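Local coordinates for protein probable acetolactate synthase isozyme III (Small subunit) (PDB 2PC6) that probably serves as the small, regulatory subunit of a two-component enzyme, built from two ACT-type domains and paired here with a second copy of itself, at residues E41-V51 and V153-K164. Residues are numbered along the deposited sequence; the frame is centred on the assembly and turned at random. Where two conformers were deposited one is given.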
ATOM      1  N   GLU A  41      -4.792   1.831  14.662  0.50 54.11           N
ATOM      2  CA  GLU A  41      -5.506   2.541  15.728  0.50 54.16           C
ATOM      3  C   GLU A  41      -4.537   3.005  16.817  0.50 55.13           C
ATOM      4  O   GLU A  41      -4.587   4.157  17.274  0.50 55.11           O
ATOM      5  CB  GLU A  41      -6.555   1.593  16.358  0.50 53.79           C
ATOM      6  CG  GLU A  41      -7.338   0.687  15.382  0.50 49.61           C
ATOM      7  CD  GLU A  41      -6.670  -0.637  15.034  0.50 43.74           C
ATOM      8  OE1 GLU A  41      -6.088  -0.747  13.972  0.50 41.23           O
ATOM      9  OE2 GLU A  41      -6.745  -1.609  15.787  0.50 45.83           O
ATOM     10  N   ASP A  42      -3.640   2.087  17.182  1.00 55.92           N
ATOM     11  CA  ASP A  42      -2.706   2.221  18.314  1.00 57.36           C
ATOM     12  C   ASP A  42      -1.327   2.482  17.680  1.00 58.04           C
ATOM     13  O   ASP A  42      -0.763   1.597  17.006  1.00 58.42           O
ATOM     14  CB  ASP A  42      -2.691   0.936  19.172  1.00 57.49           C
ATOM     15  CG  ASP A  42      -1.409   0.768  20.035  1.00 58.36           C
ATOM     16  OD1 ASP A  42      -0.575   1.700  20.197  1.00 55.87           O
ATOM     17  OD2 ASP A  42      -1.253  -0.351  20.570  1.00 60.72           O
ATOM     18  N   PRO A  43      -0.773   3.687  17.918  1.00 58.11           N
ATOM     19  CA  PRO A  43       0.383   4.189  17.157  1.00 57.84           C
ATOM     20  C   PRO A  43       1.686   3.513  17.518  1.00 57.28           C
ATOM     21  O   PRO A  43       2.696   3.760  16.864  1.00 57.04           O
ATOM     22  CB  PRO A  43       0.453   5.683  17.512  1.00 57.91           C
ATOM     23  CG  PRO A  43      -0.697   5.938  18.517  1.00 59.11           C
ATOM     24  CD  PRO A  43      -1.203   4.606  18.990  1.00 58.42           C
ATOM     25  N   THR A  44       1.684   2.668  18.540  1.00 57.15           N
ATOM     26  CA  THR A  44       2.901   1.890  18.815  1.00 57.64           C
ATOM     27  C   THR A  44       3.029   0.695  17.878  1.00 56.93           C
ATOM     28  O   THR A  44       4.130   0.165  17.708  1.00 56.89           O
ATOM     29  CB  THR A  44       3.046   1.417  20.298  1.00 57.82           C
ATOM     30  OG1 THR A  44       2.103   0.372  20.570  1.00 59.28           O
ATOM     31  CG2 THR A  44       2.845   2.580  21.262  1.00 57.60           C
ATOM     32  N   LEU A  45       1.904   0.305  17.272  1.00 56.24           N
ATOM     33  CA  LEU A  45       1.811  -0.894  16.435  1.00 55.99           C
ATOM     34  C   LEU A  45       1.372  -0.600  15.009  1.00 55.90           C
ATOM     35  O   LEU A  45       0.385   0.124  14.765  1.00 56.02           O
ATOM     36  CB  LEU A  45       0.855  -1.919  17.053  1.00 55.62           C
ATOM     37  CG  LEU A  45       1.291  -2.562  18.373  1.00 56.69           C
ATOM     38  CD1 LEU A  45       0.101  -3.247  19.026  1.00 56.71           C
ATOM     39  CD2 LEU A  45       2.453  -3.552  18.175  1.00 56.32           C
ATOM     40  N   SER A  46       2.098  -1.191  14.072  1.00 55.26           N
ATOM     41  CA  SER A  46       1.752  -1.092  12.661  1.00 55.01           C
ATOM     42  C   SER A  46       1.247  -2.419  12.155  1.00 54.25           C
ATOM     43  O   SER A  46       1.531  -3.454  12.736  1.00 53.57           O
ATOM     44  CB  SER A  46       2.981  -0.646  11.860  1.00 55.62           C
ATOM     45  OG  SER A  46       3.279   0.731  12.107  1.00 56.35           O
ATOM     46  N   ARG A  47       0.494  -2.382  11.064  1.00 54.71           N
ATOM     47  CA  ARG A  47      -0.120  -3.580  10.487  1.00 54.46           C
ATOM     48  C   ARG A  47       0.525  -3.805   9.143  1.00 54.55           C
ATOM     49  O   ARG A  47       0.554  -2.941   8.275  1.00 54.27           O
ATOM     50  CB  ARG A  47      -1.644  -3.395  10.345  1.00 54.79           C
ATOM     51  CG  ARG A  47      -2.411  -4.479   9.544  1.00 53.72           C
ATOM     52  CD  ARG A  47      -2.710  -5.657  10.434  1.00 54.16           C
ATOM     53  NE  ARG A  47      -3.468  -6.746   9.800  1.00 53.04           N
ATOM     54  CZ  ARG A  47      -4.698  -7.120  10.162  1.00 50.87           C
ATOM     55  NH1 ARG A  47      -5.350  -6.479  11.121  1.00 50.19           N
ATOM     56  NH2 ARG A  47      -5.285  -8.138   9.566  1.00 48.45           N
HETATM   57  N   MSE A  48       1.092  -4.972   8.972  1.00 55.28           N
HETATM   58  CA  MSE A  48       1.737  -5.234   7.724  1.00 55.41           C
HETATM   59  C   MSE A  48       0.982  -6.307   7.018  1.00 54.49           C
HETATM   60  O   MSE A  48       0.588  -7.309   7.622  1.00 54.17           O
HETATM   61  CB  MSE A  48       3.165  -5.679   7.942  1.00 55.77           C
HETATM   62  CG  MSE A  48       3.901  -5.993   6.659  1.00 60.73           C
HETATM   63 SE   MSE A  48       5.809  -6.432   7.028  1.00 75.05          SE
HETATM   64  CE  MSE A  48       6.359  -4.742   7.968  1.00 65.55           C
ATOM     65  N   THR A  49       0.800  -6.089   5.727  1.00 53.50           N
ATOM     66  CA  THR A  49       0.280  -7.107   4.871  1.00 52.95           C
ATOM     67  C   THR A  49       1.347  -7.398   3.835  1.00 51.92           C
ATOM     68  O   THR A  49       1.717  -6.532   3.054  1.00 51.32           O
ATOM     69  CB  THR A  49      -1.019  -6.662   4.178  1.00 53.57           C
ATOM     70  OG1 THR A  49      -1.947  -6.201   5.170  1.00 54.82           O
ATOM     71  CG2 THR A  49      -1.602  -7.807   3.442  1.00 50.95           C
ATOM     72  N   LEU A  50       1.795  -8.634   3.830  1.00 50.37           N
ATOM     73  CA  LEU A  50       2.813  -9.054   2.953  1.00 51.33           C
ATOM     74  C   LEU A  50       2.337 -10.245   2.087  1.00 52.17           C
ATOM     75  O   LEU A  50       1.684 -11.179   2.586  1.00 52.46           O
ATOM     76  CB  LEU A  50       3.958  -9.486   3.842  1.00 51.96           C
ATOM     77  CG  LEU A  50       5.268  -9.879   3.229  1.00 53.65           C
ATOM     78  CD1 LEU A  50       6.225  -9.834   4.372  1.00 56.25           C
ATOM     79  CD2 LEU A  50       5.164 -11.298   2.655  1.00 56.28           C
ATOM     80  N   VAL A  51       2.654 -10.217   0.798  1.00 51.52           N
ATOM     81  CA  VAL A  51       2.303 -11.320  -0.074  1.00 51.40           C
ATOM     82  C   VAL A  51       3.576 -12.035  -0.464  1.00 51.17           C
ATOM     83  O   VAL A  51       4.525 -11.409  -0.923  1.00 50.03           O
ATOM     84  CB  VAL A  51       1.608 -10.846  -1.369  1.00 51.68           C
ATOM     85  CG1 VAL A  51       1.435 -12.006  -2.331  1.00 50.75           C
ATOM     86  CG2 VAL A  51       0.294 -10.183  -1.055  1.00 51.94           C
ATOM     87  N   VAL A 153      -1.410  -5.212  -1.532  1.00 45.16           N
ATOM     88  CA  VAL A 153      -2.634  -5.632  -0.878  1.00 45.44           C
ATOM     89  C   VAL A 153      -2.777  -5.145   0.545  1.00 45.56           C
ATOM     90  O   VAL A 153      -1.814  -5.023   1.303  1.00 46.24           O
ATOM     91  CB  VAL A 153      -2.763  -7.163  -0.847  1.00 45.69           C
ATOM     92  CG1 VAL A 153      -3.924  -7.575   0.074  1.00 45.12           C
ATOM     93  CG2 VAL A 153      -3.009  -7.705  -2.256  1.00 46.61           C
ATOM     94  N   SER A 154      -4.003  -4.846   0.896  1.00 45.03           N
ATOM     95  CA  SER A 154      -4.339  -4.663   2.257  1.00 45.30           C
ATOM     96  C   SER A 154      -5.544  -5.572   2.556  1.00 44.78           C
ATOM     97  O   SER A 154      -6.528  -5.570   1.817  1.00 44.35           O
ATOM     98  CB  SER A 154      -4.674  -3.227   2.463  1.00 45.33           C
ATOM     99  OG  SER A 154      -5.486  -3.141   3.609  1.00 51.90           O
ATOM    100  N   GLY A 155      -5.446  -6.382   3.607  1.00 44.96           N
ATOM    101  CA  GLY A 155      -6.510  -7.326   3.937  1.00 45.11           C
ATOM    102  C   GLY A 155      -6.904  -7.434   5.398  1.00 45.33           C
ATOM    103  O   GLY A 155      -6.142  -7.075   6.312  1.00 46.05           O
ATOM    104  N   LEU A 156      -8.100  -7.951   5.623  1.00 44.71           N
ATOM    105  CA  LEU A 156      -8.571  -8.222   6.970  1.00 44.85           C
ATOM    106  C   LEU A 156      -9.297  -9.565   6.909  1.00 45.13           C
ATOM    107  O   LEU A 156      -9.798  -9.944   5.835  1.00 45.72           O
ATOM    108  CB  LEU A 156      -9.524  -7.123   7.462  1.00 43.77           C
ATOM    109  CG  LEU A 156      -8.974  -5.710   7.723  1.00 45.08           C
ATOM    110  CD1 LEU A 156     -10.069  -4.713   8.193  1.00 41.39           C
ATOM    111  CD2 LEU A 156      -7.796  -5.787   8.732  1.00 44.29           C
ATOM    112  N   SER A 157      -9.325 -10.285   8.026  1.00 44.75           N
ATOM    113  CA  SER A 157     -10.162 -11.467   8.170  1.00 46.07           C
ATOM    114  C   SER A 157     -11.642 -11.101   8.072  1.00 46.69           C
ATOM    115  O   SER A 157     -12.017  -9.971   8.396  1.00 47.19           O
ATOM    116  CB  SER A 157      -9.890 -12.082   9.522  1.00 45.98           C
ATOM    117  OG  SER A 157      -8.581 -12.668   9.533  1.00 47.44           O
ATOM    118  N   ARG A 158     -12.471 -12.027   7.601  1.00 47.33           N
ATOM    119  CA  ARG A 158     -13.916 -11.814   7.586  1.00 48.72           C
ATOM    120  C   ARG A 158     -14.455 -11.942   8.970  1.00 48.41           C
ATOM    121  O   ARG A 158     -13.972 -12.751   9.738  1.00 49.27           O
ATOM    122  CB  ARG A 158     -14.667 -12.818   6.687  1.00 48.46           C
ATOM    123  CG  ARG A 158     -14.692 -12.379   5.215  1.00 52.90           C
ATOM    124  CD  ARG A 158     -15.878 -12.898   4.375  1.00 56.48           C
ATOM    125  NE  ARG A 158     -15.634 -12.666   2.940  1.00 62.07           N
ATOM    126  CZ  ARG A 158     -15.863 -11.517   2.265  1.00 65.67           C
ATOM    127  NH1 ARG A 158     -16.394 -10.454   2.867  1.00 68.13           N
ATOM    128  NH2 ARG A 158     -15.573 -11.422   0.961  1.00 64.99           N
ATOM    129  N   GLY A 159     -15.471 -11.153   9.275  1.00 48.32           N
ATOM    130  CA  GLY A 159     -16.250 -11.367  10.469  1.00 47.58           C
ATOM    131  C   GLY A 159     -15.518 -10.922  11.696  1.00 47.83           C
ATOM    132  O   GLY A 159     -14.695 -10.016  11.639  1.00 47.70           O
ATOM    133  N   GLU A 160     -15.842 -11.567  12.803  1.00 47.59           N
ATOM    134  CA  GLU A 160     -15.300 -11.231  14.101  1.00 48.62           C
ATOM    135  C   GLU A 160     -13.787 -11.465  14.242  1.00 49.05           C
ATOM    136  O   GLU A 160     -13.172 -10.883  15.138  1.00 49.43           O
ATOM    137  CB  GLU A 160     -16.037 -11.992  15.238  1.00 47.91           C
ATOM    138  CG  GLU A 160     -17.513 -11.539  15.514  1.00 49.20           C
ATOM    139  CD  GLU A 160     -17.682 -10.026  15.872  1.00 49.97           C
ATOM    140  OE1 GLU A 160     -16.766  -9.413  16.471  1.00 48.86           O
ATOM    141  OE2 GLU A 160     -18.751  -9.452  15.550  1.00 50.07           O
ATOM    142  N   ARG A 161     -13.175 -12.305  13.408  1.00 48.81           N
ATOM    143  CA  ARG A 161     -11.735 -12.562  13.600  1.00 48.84           C
ATOM    144  C   ARG A 161     -10.903 -11.255  13.476  1.00 48.19           C
ATOM    145  O   ARG A 161     -10.979 -10.527  12.464  1.00 48.54           O
ATOM    146  CB  ARG A 161     -11.232 -13.664  12.668  1.00 48.45           C
ATOM    147  CG  ARG A 161      -9.790 -14.107  12.926  1.00 51.92           C
ATOM    148  CD  ARG A 161      -9.346 -15.233  11.959  1.00 54.67           C
ATOM    149  NE  ARG A 161     -10.518 -15.990  11.512  1.00 58.94           N
ATOM    150  CZ  ARG A 161     -10.862 -17.220  11.903  1.00 61.86           C
ATOM    151  NH1 ARG A 161     -10.106 -17.923  12.761  1.00 61.09           N
ATOM    152  NH2 ARG A 161     -11.987 -17.755  11.403  1.00 63.07           N
ATOM    153  N   VAL A 162     -10.144 -10.938  14.521  1.00 46.67           N
ATOM    154  CA  VAL A 162      -9.248  -9.797  14.466  1.00 45.86           C
ATOM    155  C   VAL A 162      -7.821 -10.205  14.825  1.00 46.43           C
ATOM    156  O   VAL A 162      -7.603 -11.145  15.599  1.00 46.88           O
ATOM    157  CB  VAL A 162      -9.782  -8.573  15.268  1.00 45.68           C
ATOM    158  CG1 VAL A 162     -11.220  -8.252  14.860  1.00 44.09           C
ATOM    159  CG2 VAL A 162      -9.747  -8.839  16.729  1.00 44.40           C
ATOM    160  N   LEU A 163      -6.833  -9.538  14.229  1.00 47.19           N
ATOM    161  CA  LEU A 163      -5.438  -9.930  14.442  1.00 47.19           C
ATOM    162  C   LEU A 163      -4.954  -9.682  15.873  1.00 47.48           C
ATOM    163  O   LEU A 163      -4.298 -10.542  16.446  1.00 48.46           O
ATOM    164  CB  LEU A 163      -4.525  -9.266  13.416  1.00 47.01           C
ATOM    165  CG  LEU A 163      -3.029  -9.612  13.457  1.00 48.37           C
ATOM    166  CD1 LEU A 163      -2.760 -11.096  13.229  1.00 48.49           C
ATOM    167  CD2 LEU A 163      -2.312  -8.785  12.424  1.00 48.14           C
ATOM    168  N   LYS A 164      -5.298  -8.546  16.466  1.00 47.75           N
ATOM    169  CA  LYS A 164      -4.769  -8.198  17.794  1.00 48.75           C
ATOM    170  C   LYS A 164      -5.187  -9.153  18.935  1.00 49.94           C
ATOM    171  O   LYS A 164      -4.550  -9.168  19.991  1.00 49.78           O
ATOM    172  CB  LYS A 164      -5.055  -6.720  18.166  1.00 48.17           C
ATOM    173  CG  LYS A 164      -6.543  -6.293  18.175  1.00 47.59           C
ATOM    174  CD  LYS A 164      -6.761  -5.124  19.122  1.00 46.76           C
ATOM    175  CE  LYS A 164      -7.777  -4.097  18.612  1.00 45.14           C
ATOM    176  NZ  LYS A 164      -7.287  -3.338  17.413  1.00 42.21           N
TER
HETATM  177  O   HOH W   1      -7.697  -9.265  10.295  1.00 33.97           O
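Arg-47 reaches out from strand 45-51 and lays its guanidinium between two leucines of 153-164. CD2 of Leu-163 lies over one face, 3.5 Å from Arg-47 NE, and CD2 of Leu-156 covers the opposite face, 3.5 Å from Arg-47 NH1. With CG anti to the backbone N (chi1 170°) and a bend at chi2, the long chain carries the flat group into this slot; branched leucines suit its walls because their methyls can lie on a planar surface without competing for the N-H groups at its rim.

Those N-H groups look outward for polar partners. A water in the guanidinium plane accepts from Arg-47 NH2 at 2.8 Å and also from the backbone N of Ser-157, linking the segments where no direct hydrogen bond does. NH2 is also hydrogen-bonded to Ser-8 OG on strand 3-12, and NH1 forms a salt bridge with Glu-147 of the second subunit, so the buried charge is probably balanced across the dimer interface.

Further along, Thr-49 sets CB against the carbonyl O of Val-153 (3.4 Å), and CG2 of Val-51 meets CG2 of Val-153 at 4.3 Å, small beta-branched side chains filling the place where the strands cross at 105°. Nearer the surface, OE2 of Glu-41 and NZ of Lys-164 pair as a salt bridge, but at a doubtfully short 2.4 Å.

The two strands belong to separate four-stranded ACT-type sheets, and the tail after strand 154-157 folds back over the first. Leucine packing and the shared water toward 153-164, with the Glu-147 salt bridge, suggest that Arg-47 helps join both domains and the neighbouring subunit.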